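Local coordinates for protein nicotinate phosphoribosyltransferase (Vibrio cholerae, PDB 4HL7) that probably catalyses the ATP-dependent formation of nicotinate D-ribonucleotide from nicotinate and 5-phospho-alpha-D-ribose 1-diphosphate in NAD(+) biosynthesis, at residues Leu7-Ile13 and Arg189-Val194; Tyr288-Asp294 and Lys319-Asp325; Pro384-Ile388 and Phe402-Lys407. All blocks are in the same frame, centred on the assembly; numbering follows the deposited sequence.

Interaction 1: residues Leu7-Ile13 and Arg189-Val194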
loop_
_atom_site.group_PDB
_atom_site.type_symbol
_atom_site.label_atom_id
_atom_site.label_comp_id
_atom_site.label_asym_id
_atom_site.label_seq_id
_atom_site.Cartn_x
_atom_site.Cartn_y
_atom_site.Cartn_z
ATOM N N LEU A 7 7.727 -14.521 -18.630
ATOM C CA LEU A 7 8.110 -13.647 -17.535
ATOM C C LEU A 7 7.407 -12.292 -17.650
ATOM O O LEU A 7 7.093 -11.664 -16.623
ATOM C CB LEU A 7 9.618 -13.402 -17.546
ATOM C CG LEU A 7 10.626 -14.098 -16.621
ATOM C CD1 LEU A 7 11.965 -13.383 -16.724
ATOM C CD2 LEU A 7 10.169 -14.153 -15.172
ATOM N N PHE A 8 7.206 -11.820 -18.888
ATOM C CA PHE A 8 6.685 -10.468 -19.118
ATOM C C PHE A 8 5.573 -10.511 -20.157
ATOM O O PHE A 8 5.789 -11.047 -21.255
ATOM C CB PHE A 8 7.783 -9.566 -19.637
ATOM C CG PHE A 8 8.968 -9.472 -18.742
ATOM C CD1 PHE A 8 10.192 -10.003 -19.145
ATOM C CD2 PHE A 8 8.868 -8.848 -17.492
ATOM C CE1 PHE A 8 11.323 -9.920 -18.319
ATOM C CE2 PHE A 8 9.986 -8.740 -16.663
ATOM C CZ PHE A 8 11.217 -9.304 -17.081
ATOM N N SER A 9 4.384 -9.975 -19.823
ATOM C CA SER A 9 3.345 -9.804 -20.861
ATOM C C SER A 9 3.669 -8.585 -21.742
ATOM O O SER A 9 4.558 -7.759 -21.385
ATOM C CB SER A 9 1.959 -9.632 -20.221
ATOM O OG SER A 9 1.981 -8.637 -19.172
ATOM N N PRO A 10 2.908 -8.397 -22.855
ATOM C CA PRO A 10 3.241 -7.244 -23.667
ATOM C C PRO A 10 3.044 -5.928 -22.943
ATOM O O PRO A 10 3.788 -4.981 -23.169
ATOM C CB PRO A 10 2.280 -7.368 -24.877
ATOM C CG PRO A 10 1.934 -8.805 -24.952
ATOM C CD PRO A 10 1.906 -9.273 -23.510
ATOM N N HIS A 11 2.069 -5.878 -22.046
ATOM C CA HIS A 11 1.749 -4.638 -21.333
ATOM C C HIS A 11 2.152 -4.764 -19.866
ATOM O O HIS A 11 1.934 -5.809 -19.244
ATOM C CB HIS A 11 0.254 -4.325 -21.500
ATOM C CG HIS A 11 -0.658 -5.524 -21.271
ATOM N ND1 HIS A 11 -0.190 -6.802 -21.182
ATOM C CD2 HIS A 11 -2.053 -5.608 -21.109
ATOM C CE1 HIS A 11 -1.221 -7.653 -20.965
ATOM N NE2 HIS A 11 -2.361 -6.928 -20.913
ATOM N N ILE A 12 2.814 -3.727 -19.346
ATOM C CA ILE A 12 3.203 -3.640 -17.919
ATOM C C ILE A 12 1.912 -3.394 -17.108
ATOM O O ILE A 12 1.529 -4.211 -16.286
ATOM C CB ILE A 12 4.275 -2.523 -17.713
ATOM C CG1 ILE A 12 5.583 -2.937 -18.440
ATOM C CG2 ILE A 12 4.444 -2.199 -16.218
ATOM C CD1 ILE A 12 6.703 -1.921 -18.336
ATOM N N ILE A 13 1.226 -2.308 -17.400
ATOM C CA ILE A 13 -0.029 -1.997 -16.721
ATOM C C ILE A 13 -1.195 -2.569 -17.548
ATOM O O ILE A 13 -1.306 -2.327 -18.755
ATOM C CB ILE A 13 -0.194 -0.473 -16.498
ATOM C CG1 ILE A 13 1.014 0.084 -15.675
ATOM C CG2 ILE A 13 -1.554 -0.169 -15.881
ATOM C CD1 ILE A 13 1.131 -0.432 -14.246
ATOM N N ARG A 189 5.611 -5.769 -7.587
ATOM C CA ARG A 189 5.692 -7.046 -8.312
ATOM C C ARG A 189 6.910 -7.099 -9.212
ATOM O O ARG A 189 7.383 -6.069 -9.714
ATOM C CB ARG A 189 4.448 -7.305 -9.154
ATOM C CG ARG A 189 4.205 -6.266 -10.282
ATOM C CD ARG A 189 2.731 -6.267 -10.594
ATOM N NE ARG A 189 2.489 -5.360 -11.711
ATOM C CZ ARG A 189 1.281 -5.012 -12.123
ATOM N NH1 ARG A 189 0.197 -5.559 -11.547
ATOM N NH2 ARG A 189 1.158 -4.169 -13.170
ATOM N N PHE A 190 7.404 -8.311 -9.475
ATOM C CA PHE A 190 8.481 -8.468 -10.442
ATOM C C PHE A 190 7.977 -8.003 -11.847
ATOM O O PHE A 190 8.711 -7.344 -12.594
ATOM C CB PHE A 190 8.891 -9.948 -10.527
ATOM C CG PHE A 190 10.024 -10.216 -11.496
ATOM C CD1 PHE A 190 11.363 -10.135 -11.068
ATOM C CD2 PHE A 190 9.770 -10.602 -12.805
ATOM C CE1 PHE A 190 12.391 -10.360 -11.952
ATOM C CE2 PHE A 190 10.819 -10.841 -13.705
ATOM C CZ PHE A 190 12.129 -10.718 -13.267
ATOM N N SER A 191 6.720 -8.371 -12.170
ATOM C CA SER A 191 6.087 -8.045 -13.428
ATOM C C SER A 191 4.594 -8.327 -13.259
ATOM O O SER A 191 4.209 -9.049 -12.347
ATOM C CB SER A 191 6.685 -8.865 -14.596
ATOM O OG SER A 191 6.344 -10.244 -14.454
ATOM N N SER A 192 3.752 -7.735 -14.104
ATOM C CA SER A 192 2.311 -8.042 -14.033
ATOM C C SER A 192 2.043 -9.541 -14.358
ATOM O O SER A 192 1.103 -10.148 -13.791
ATOM C CB SER A 192 1.494 -7.088 -14.938
ATOM O OG SER A 192 1.931 -7.197 -16.278
ATOM N N GLN A 193 2.837 -10.122 -15.271
ATOM C CA GLN A 193 2.740 -11.563 -15.622
ATOM C C GLN A 193 3.048 -12.438 -14.427
ATOM O O GLN A 193 2.323 -13.435 -14.174
ATOM C CB GLN A 193 3.638 -11.931 -16.832
ATOM C CG GLN A 193 3.438 -13.356 -17.394
ATOM C CD GLN A 193 2.003 -13.600 -17.799
ATOM O OE1 GLN A 193 1.419 -12.796 -18.475
ATOM N NE2 GLN A 193 1.408 -14.646 -17.272
ATOM N N VAL A 194 4.115 -12.097 -13.681
ATOM C CA VAL A 194 4.428 -12.865 -12.494
ATOM C C VAL A 194 3.346 -12.743 -11.446
ATOM O O VAL A 194 2.956 -13.764 -10.842
ATOM C CB VAL A 194 5.790 -12.498 -11.856
ATOM C CG1 VAL A 194 5.889 -13.102 -10.452
ATOM C CG2 VAL A 194 6.919 -12.968 -12.752
HETATM O O HOH W 1 4.400 -8.449 -17.363
#
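Start at Leu7, whose carbonyl O accepts a hydrogen bond from Ser191 OG at 2.7 Å. Its side chain reaches in to meet Phe190, with Leu7 CD2 3.7 Å from Phe190 CE2. At Phe8 the ring runs nearly parallel to that of Phe190 (planes at 17°), but the two are slid so far apart, centroids 5.7 Å, that they scarcely overlap; their closest atoms, Phe8 CE2 and Phe190 CE2, are 3.7 Å apart. The Ser191 hydroxyl has a second job: as N-cap of helix 192-205, which follows strand 181-183 of the parallel sheet, it accepts from Val194 N at 3.0 Å. The N-terminal loop is thus fastened straight onto the start of a helix of the alpha/beta barrel-like domain. Ser9 comes next: water 1 accepts from both Ser9 N (2.9 Å) and Gln193 N (3.1 Å), bridging the backbones where direct pairing is missing. Ser9 OG donates to His11 O at 2.8 Å within the loop, which bends round exposed Pro10. Ile12 O then receives Ser192 OG at 3.0 Å. Ile13 CD1 ends 3.9 Å from Arg189 NH2, part of a guanidinium whose NH1 is held by Asp18 and Gln195.

Interaction 2: residues Tyr288-Asp294 and Lys319-Asp325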
loop_
_atom_site.group_PDB
_atom_site.type_symbol
_atom_site.label_atom_id
_atom_site.label_comp_id
_atom_site.label_asym_id
_atom_site.label_seq_id
_atom_site.Cartn_x
_atom_site.Cartn_y
_atom_site.Cartn_z
ATOM N N TYR A 288 -15.798 0.826 12.706
ATOM C CA TYR A 288 -14.719 0.250 11.895
ATOM C C TYR A 288 -14.695 -1.290 11.973
ATOM O O TYR A 288 -14.952 -1.865 13.009
ATOM C CB TYR A 288 -13.366 0.844 12.335
ATOM C CG TYR A 288 -13.055 2.086 11.556
ATOM C CD1 TYR A 288 -12.131 2.049 10.519
ATOM C CD2 TYR A 288 -13.691 3.296 11.875
ATOM C CE1 TYR A 288 -11.847 3.191 9.775
ATOM C CE2 TYR A 288 -13.438 4.453 11.110
ATOM C CZ TYR A 288 -12.544 4.359 10.047
ATOM O OH TYR A 288 -12.278 5.469 9.273
ATOM N N ASP A 289 -14.376 -1.939 10.858
ATOM C CA ASP A 289 -14.311 -3.362 10.784
ATOM C C ASP A 289 -13.042 -3.877 11.425
ATOM O O ASP A 289 -12.948 -5.070 11.769
ATOM C CB ASP A 289 -14.383 -3.782 9.320
ATOM C CG ASP A 289 -15.694 -3.307 8.663
ATOM O OD1 ASP A 289 -16.758 -3.698 9.169
ATOM O OD2 ASP A 289 -15.648 -2.406 7.775
ATOM N N GLY A 290 -12.061 -3.000 11.588
ATOM C CA GLY A 290 -10.818 -3.452 12.192
ATOM C C GLY A 290 -9.684 -2.487 11.894
ATOM O O GLY A 290 -9.906 -1.316 11.436
ATOM N N VAL A 291 -8.469 -2.967 12.107
ATOM C CA VAL A 291 -7.286 -2.111 12.019
ATOM C C VAL A 291 -6.147 -2.883 11.324
ATOM O O VAL A 291 -6.136 -4.140 11.311
ATOM C CB VAL A 291 -6.799 -1.650 13.425
ATOM C CG1 VAL A 291 -7.750 -0.589 13.980
ATOM C CG2 VAL A 291 -6.690 -2.857 14.424
ATOM N N ARG A 292 -5.156 -2.139 10.852
ATOM C CA ARG A 292 -4.024 -2.744 10.119
ATOM C C ARG A 292 -2.730 -2.470 10.873
ATOM O O ARG A 292 -2.484 -1.329 11.302
ATOM C CB ARG A 292 -3.946 -2.150 8.693
ATOM C CG ARG A 292 -2.798 -2.747 7.840
ATOM C CD ARG A 292 -2.823 -2.188 6.391
ATOM N NE ARG A 292 -1.752 -1.206 6.318
ATOM C CZ ARG A 292 -1.848 0.057 5.898
ATOM N NH1 ARG A 292 -0.778 0.849 6.004
ATOM N NH2 ARG A 292 -2.950 0.524 5.314
ATOM N N HIS A 293 -1.880 -3.494 10.962
ATOM C CA HIS A 293 -0.559 -3.348 11.593
ATOM C C HIS A 293 0.479 -3.156 10.528
ATOM O O HIS A 293 0.560 -3.965 9.602
ATOM C CB HIS A 293 -0.211 -4.628 12.345
ATOM C CG HIS A 293 1.174 -4.630 12.895
ATOM N ND1 HIS A 293 2.176 -5.300 12.302
ATOM C CD2 HIS A 293 1.742 -3.901 13.927
ATOM C CE1 HIS A 293 3.318 -5.060 12.941
ATOM N NE2 HIS A 293 3.062 -4.192 13.933
ATOM N N ASP A 294 1.311 -2.119 10.659
ATOM C CA ASP A 294 2.345 -1.876 9.634
ATOM C C ASP A 294 3.728 -1.505 10.163
ATOM O O ASP A 294 4.626 -1.286 9.382
ATOM C CB ASP A 294 1.887 -0.762 8.696
ATOM C CG ASP A 294 2.624 -0.796 7.309
ATOM O OD1 ASP A 294 3.086 0.295 6.849
ATOM O OD2 ASP A 294 2.770 -1.893 6.687
ATOM N N LYS A 319 -13.842 -8.298 15.230
ATOM C CA LYS A 319 -13.048 -7.315 14.472
ATOM C C LYS A 319 -11.900 -8.002 13.758
ATOM O O LYS A 319 -11.509 -9.106 14.110
ATOM C CB LYS A 319 -12.517 -6.230 15.397
ATOM C CG LYS A 319 -13.663 -5.505 16.128
ATOM C CD LYS A 319 -14.575 -4.793 15.100
ATOM C CE LYS A 319 -15.705 -4.008 15.799
ATOM N NZ LYS A 319 -16.701 -3.529 14.766
ATOM N N LEU A 320 -11.311 -7.302 12.792
ATOM C CA LEU A 320 -10.318 -7.925 11.937
ATOM C C LEU A 320 -8.980 -7.183 12.077
ATOM O O LEU A 320 -8.938 -5.962 11.978
ATOM C CB LEU A 320 -10.754 -7.843 10.457
ATOM C CG LEU A 320 -9.730 -8.320 9.391
ATOM C CD1 LEU A 320 -9.462 -9.823 9.588
ATOM C CD2 LEU A 320 -10.318 -8.099 7.986
ATOM N N PHE A 321 -7.895 -7.917 12.285
ATOM C CA PHE A 321 -6.540 -7.326 12.218
ATOM C C PHE A 321 -5.919 -7.743 10.904
ATOM O O PHE A 321 -5.879 -8.923 10.619
ATOM C CB PHE A 321 -5.637 -7.971 13.264
ATOM C CG PHE A 321 -5.900 -7.517 14.676
ATOM C CD1 PHE A 321 -6.713 -6.394 14.931
ATOM C CD2 PHE A 321 -5.262 -8.183 15.760
ATOM C CE1 PHE A 321 -6.905 -5.944 16.235
ATOM C CE2 PHE A 321 -5.497 -7.717 17.083
ATOM C CZ PHE A 321 -6.303 -6.632 17.288
ATOM N N ILE A 322 -5.468 -6.787 10.099
ATOM C CA ILE A 322 -4.657 -7.124 8.895
ATOM C C ILE A 322 -3.220 -6.800 9.278
ATOM O O ILE A 322 -2.909 -5.641 9.619
ATOM C CB ILE A 322 -5.040 -6.257 7.665
ATOM C CG1 ILE A 322 -6.537 -6.448 7.377
ATOM C CG2 ILE A 322 -4.148 -6.642 6.460
ATOM C CD1 ILE A 322 -6.951 -6.332 5.916
ATOM N N PHE A 323 -2.364 -7.816 9.270
ATOM C CA PHE A 323 -0.915 -7.640 9.492
ATOM C C PHE A 323 -0.257 -7.471 8.107
ATOM O O PHE A 323 -0.534 -8.254 7.217
ATOM C CB PHE A 323 -0.370 -8.899 10.178
ATOM C CG PHE A 323 -0.878 -9.067 11.552
ATOM C CD1 PHE A 323 -0.303 -8.360 12.601
ATOM C CD2 PHE A 323 -1.968 -9.909 11.800
ATOM C CE1 PHE A 323 -0.791 -8.510 13.919
ATOM C CE2 PHE A 323 -2.457 -10.061 13.132
ATOM C CZ PHE A 323 -1.864 -9.338 14.157
ATOM N N SER A 324 0.551 -6.440 7.930
ATOM C CA SER A 324 1.124 -6.133 6.599
ATOM C C SER A 324 2.602 -5.715 6.621
ATOM O O SER A 324 3.106 -5.227 5.592
ATOM C CB SER A 324 0.304 -5.024 5.923
ATOM O OG SER A 324 0.447 -3.762 6.622
ATOM N N ASP A 325 3.296 -5.945 7.736
ATOM C CA ASP A 325 4.675 -5.437 7.875
ATOM C C ASP A 325 5.739 -6.414 7.394
ATOM O O ASP A 325 6.405 -7.080 8.202
ATOM C CB ASP A 325 4.998 -5.002 9.320
ATOM C CG ASP A 325 6.320 -4.240 9.416
ATOM O OD1 ASP A 325 6.837 -3.782 8.384
ATOM O OD2 ASP A 325 6.857 -4.134 10.517
HETATM O O HOH W 2 2.551 -7.273 10.266
HETATM O O HOH W 3 5.738 -2.115 6.702
#
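Strands 290-293 and 320-323 run parallel, their axes 4.6 Å apart at 17°, and the backbone ladder between them is complete. Leu320 N donates to Asp289 O (3.0 Å), Val291 N to Leu320 O (3.0 Å), Ile322 N to Val291 O (3.0 Å), His293 N to Ile322 O (2.7 Å) and Ser324 N to His293 O (3.0 Å). Before the ladder begins, Lys319 NZ donates to Tyr288 O at 3.0 Å and is also bound by Asn286 O. Gly290 sits at phi/psi 161/-164, where a CB would clash with Leu320 O, so a residue without a side chain suits the spot. At the C-terminal ends, Ser324 OG lies 3.0 Å from both His293 O and Asp294 OD2, one proton with two possible acceptors; it also takes a weak 3.4 Å bond from Arg292 NE. Arg292 NH2 is satisfied by Thr229. Water 2 joins His293 ND1 (2.9 Å) to Asp325 N (3.0 Å). A sulfate about 5 Å from the Ser324 side chain hints at a pocket at this end. Val291, His293, Phe321 and Phe323 share one face of the sheet and gather round Trp301 of helix 298-311, the crossover helix of this beta-alpha-beta unit, while the pair is flanked in the parallel sheet by strand 265-267 beside 290-293 and strand 344-349 beside 320-323.

Interaction 3: residues Pro384-Ile388 and Phe402-Lys407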
loop_
_atom_site.group_PDB
_atom_site.type_symbol
_atom_site.label_atom_id
_atom_site.label_comp_id
_atom_site.label_asym_id
_atom_site.label_seq_id
_atom_site.Cartn_x
_atom_site.Cartn_y
_atom_site.Cartn_z
ATOM N N PRO A 384 3.188 21.149 4.452
ATOM C CA PRO A 384 3.808 19.839 4.712
ATOM C C PRO A 384 2.866 18.891 5.443
ATOM O O PRO A 384 1.987 19.349 6.222
ATOM C CB PRO A 384 4.997 20.144 5.681
ATOM C CG PRO A 384 5.008 21.618 5.878
ATOM C CD PRO A 384 3.718 22.216 5.315
ATOM N N VAL A 385 3.093 17.594 5.293
ATOM C CA VAL A 385 2.364 16.578 6.081
ATOM C C VAL A 385 3.404 15.507 6.445
ATOM O O VAL A 385 4.490 15.473 5.864
ATOM C CB VAL A 385 1.182 15.948 5.299
ATOM C CG1 VAL A 385 0.149 17.021 4.911
ATOM C CG2 VAL A 385 1.709 15.168 4.067
ATOM N N ALA A 386 3.119 14.701 7.446
ATOM C CA ALA A 386 4.168 13.767 7.942
ATOM C C ALA A 386 3.613 12.457 8.419
ATOM O O ALA A 386 2.474 12.371 8.819
ATOM C CB ALA A 386 4.964 14.387 9.056
ATOM N N LYS A 387 4.450 11.422 8.342
ATOM C CA LYS A 387 4.131 10.168 8.980
ATOM C C LYS A 387 5.197 9.912 10.019
ATOM O O LYS A 387 6.389 10.098 9.768
ATOM C CB LYS A 387 4.143 9.007 7.989
ATOM C CG LYS A 387 3.799 7.682 8.626
ATOM C CD LYS A 387 3.731 6.627 7.555
ATOM C CE LYS A 387 4.024 5.284 8.142
ATOM N NZ LYS A 387 4.432 4.403 7.019
ATOM N N ILE A 388 4.786 9.456 11.197
ATOM C CA ILE A 388 5.770 9.253 12.253
ATOM C C ILE A 388 6.062 7.726 12.341
ATOM O O ILE A 388 7.169 7.267 12.088
ATOM C CB ILE A 388 5.266 9.825 13.607
ATOM C CG1 ILE A 388 5.216 11.342 13.523
ATOM C CG2 ILE A 388 6.289 9.527 14.724
ATOM C CD1 ILE A 388 4.342 12.019 14.538
ATOM N N PHE A 402 7.695 21.721 11.043
ATOM C CA PHE A 402 6.374 21.052 11.010
ATOM C C PHE A 402 6.334 19.722 11.787
ATOM O O PHE A 402 5.392 19.445 12.583
ATOM C CB PHE A 402 5.878 20.849 9.576
ATOM C CG PHE A 402 4.553 20.207 9.495
ATOM C CD1 PHE A 402 3.372 21.002 9.485
ATOM C CD2 PHE A 402 4.431 18.829 9.454
ATOM C CE1 PHE A 402 2.105 20.360 9.472
ATOM C CE2 PHE A 402 3.169 18.192 9.430
ATOM C CZ PHE A 402 2.013 18.979 9.430
ATOM N N LEU A 403 7.331 18.876 11.548
ATOM C CA LEU A 403 7.317 17.568 12.186
ATOM C C LEU A 403 7.455 17.720 13.708
ATOM O O LEU A 403 6.734 17.010 14.477
ATOM C CB LEU A 403 8.458 16.701 11.613
ATOM C CG LEU A 403 8.589 15.335 12.283
ATOM C CD1 LEU A 403 7.303 14.486 12.237
ATOM C CD2 LEU A 403 9.779 14.536 11.701
ATOM N N ALA A 404 8.337 18.625 14.139
ATOM C CA ALA A 404 8.551 18.878 15.580
ATOM C C ALA A 404 7.218 19.385 16.226
ATOM O O ALA A 404 6.782 18.895 17.293
ATOM C CB ALA A 404 9.701 19.850 15.834
ATOM N N ASN A 405 6.564 20.330 15.559
ATOM C CA ASN A 405 5.270 20.786 16.059
ATOM C C ASN A 405 4.192 19.688 16.128
ATOM O O ASN A 405 3.437 19.580 17.104
ATOM C CB ASN A 405 4.772 21.938 15.169
ATOM C CG ASN A 405 3.513 22.536 15.702
ATOM O OD1 ASN A 405 3.524 23.199 16.751
ATOM N ND2 ASN A 405 2.441 22.293 15.027
ATOM N N LEU A 406 4.130 18.876 15.109
ATOM C CA LEU A 406 3.163 17.771 15.047
ATOM C C LEU A 406 3.430 16.793 16.217
ATOM O O LEU A 406 2.503 16.328 16.885
ATOM C CB LEU A 406 3.296 17.026 13.690
ATOM C CG LEU A 406 2.403 15.790 13.577
ATOM C CD1 LEU A 406 0.922 16.214 13.494
ATOM C CD2 LEU A 406 2.805 15.022 12.295
ATOM N N LYS A 407 4.716 16.482 16.485
ATOM C CA LYS A 407 5.030 15.584 17.601
ATOM C C LYS A 407 4.556 16.248 18.896
ATOM O O LYS A 407 3.885 15.590 19.722
ATOM C CB LYS A 407 6.573 15.349 17.677
ATOM C CG LYS A 407 7.035 14.379 16.568
ATOM C CD LYS A 407 8.549 14.151 16.733
ATOM C CE LYS A 407 9.033 13.170 15.649
ATOM N NZ LYS A 407 10.549 13.158 15.647
#
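The backbone from Pro384 to Lys387 is extended, with phi/psi values in the beta region, until Ile388 (psi -63°) breaks the run; across from it, residues 402-407 are regular alpha helix, with Leu406 N bonded to Phe402 O and Lys407 N to Leu403 O, both at 2.9 Å. The two advance in the same sense: the CA atoms of Pro384 and Phe402 are 6.9 Å apart, Ala386 and Leu403 6.5 Å, Ile388 and Lys407 8.3 Å. Because the first segment is extended, every second CA-to-CB bond, at Pro384, Ala386 and Ile388, points to the helix, whereas Val385 and Lys387 turn away. Phe402 meets the proline: Pro384 CB sits 4.2 Å from the ring centroid in a CH-pi contact over the face, and Pro384 O approaches Phe402 CZ at 3.2 Å. Ala386 is small enough to bring its CB to 3.9 Å from both Leu403 CD1 and Leu406 CD2. Farther along, Ile388 CG1 is 4.0 Å from Leu403 CD1, while Ile388 CD1 lies 4.1 Å from Leu406 CD2 and 4.1 Å from Lys407 CG, where the lysine contributes its aliphatic stem. Every contact here is van der Waals in character. Gln239 of helix 232-241 takes up Ala386 N, and Lys387 touches His232, the predicted phosphohistidine, unmodified here. Phe402, Leu403, Leu406 and Lys407, spaced i, i+1, i+4, i+5, make up one face of helix 400-409, packed on the extended chain that leaves edge strand 383-384 of the antiparallel sheet.

From the N terminus, the three contacts come in series, neither nesting nor crossing. Interaction 1 closes the longest loop: 175 residues separate 7-13 from 189-194, so the chain's beginning is tied to the start of helix 192-205. Interaction 2 closes a short beta-alpha-beta loop inside the parallel sheet, and interaction 3 a shorter one, joining the chain after strand 383-384 to helix 400-409. Interaction 1 lies across the chain's centre from the other two, its centre 29 Å and 37 Å from theirs. Interactions 2 and 3 come within about 4 Å at their nearest atoms without touching; His232, the predicted phosphohistidine, contacts both, through Arg292 and Asp294 in one and Lys387 in the other.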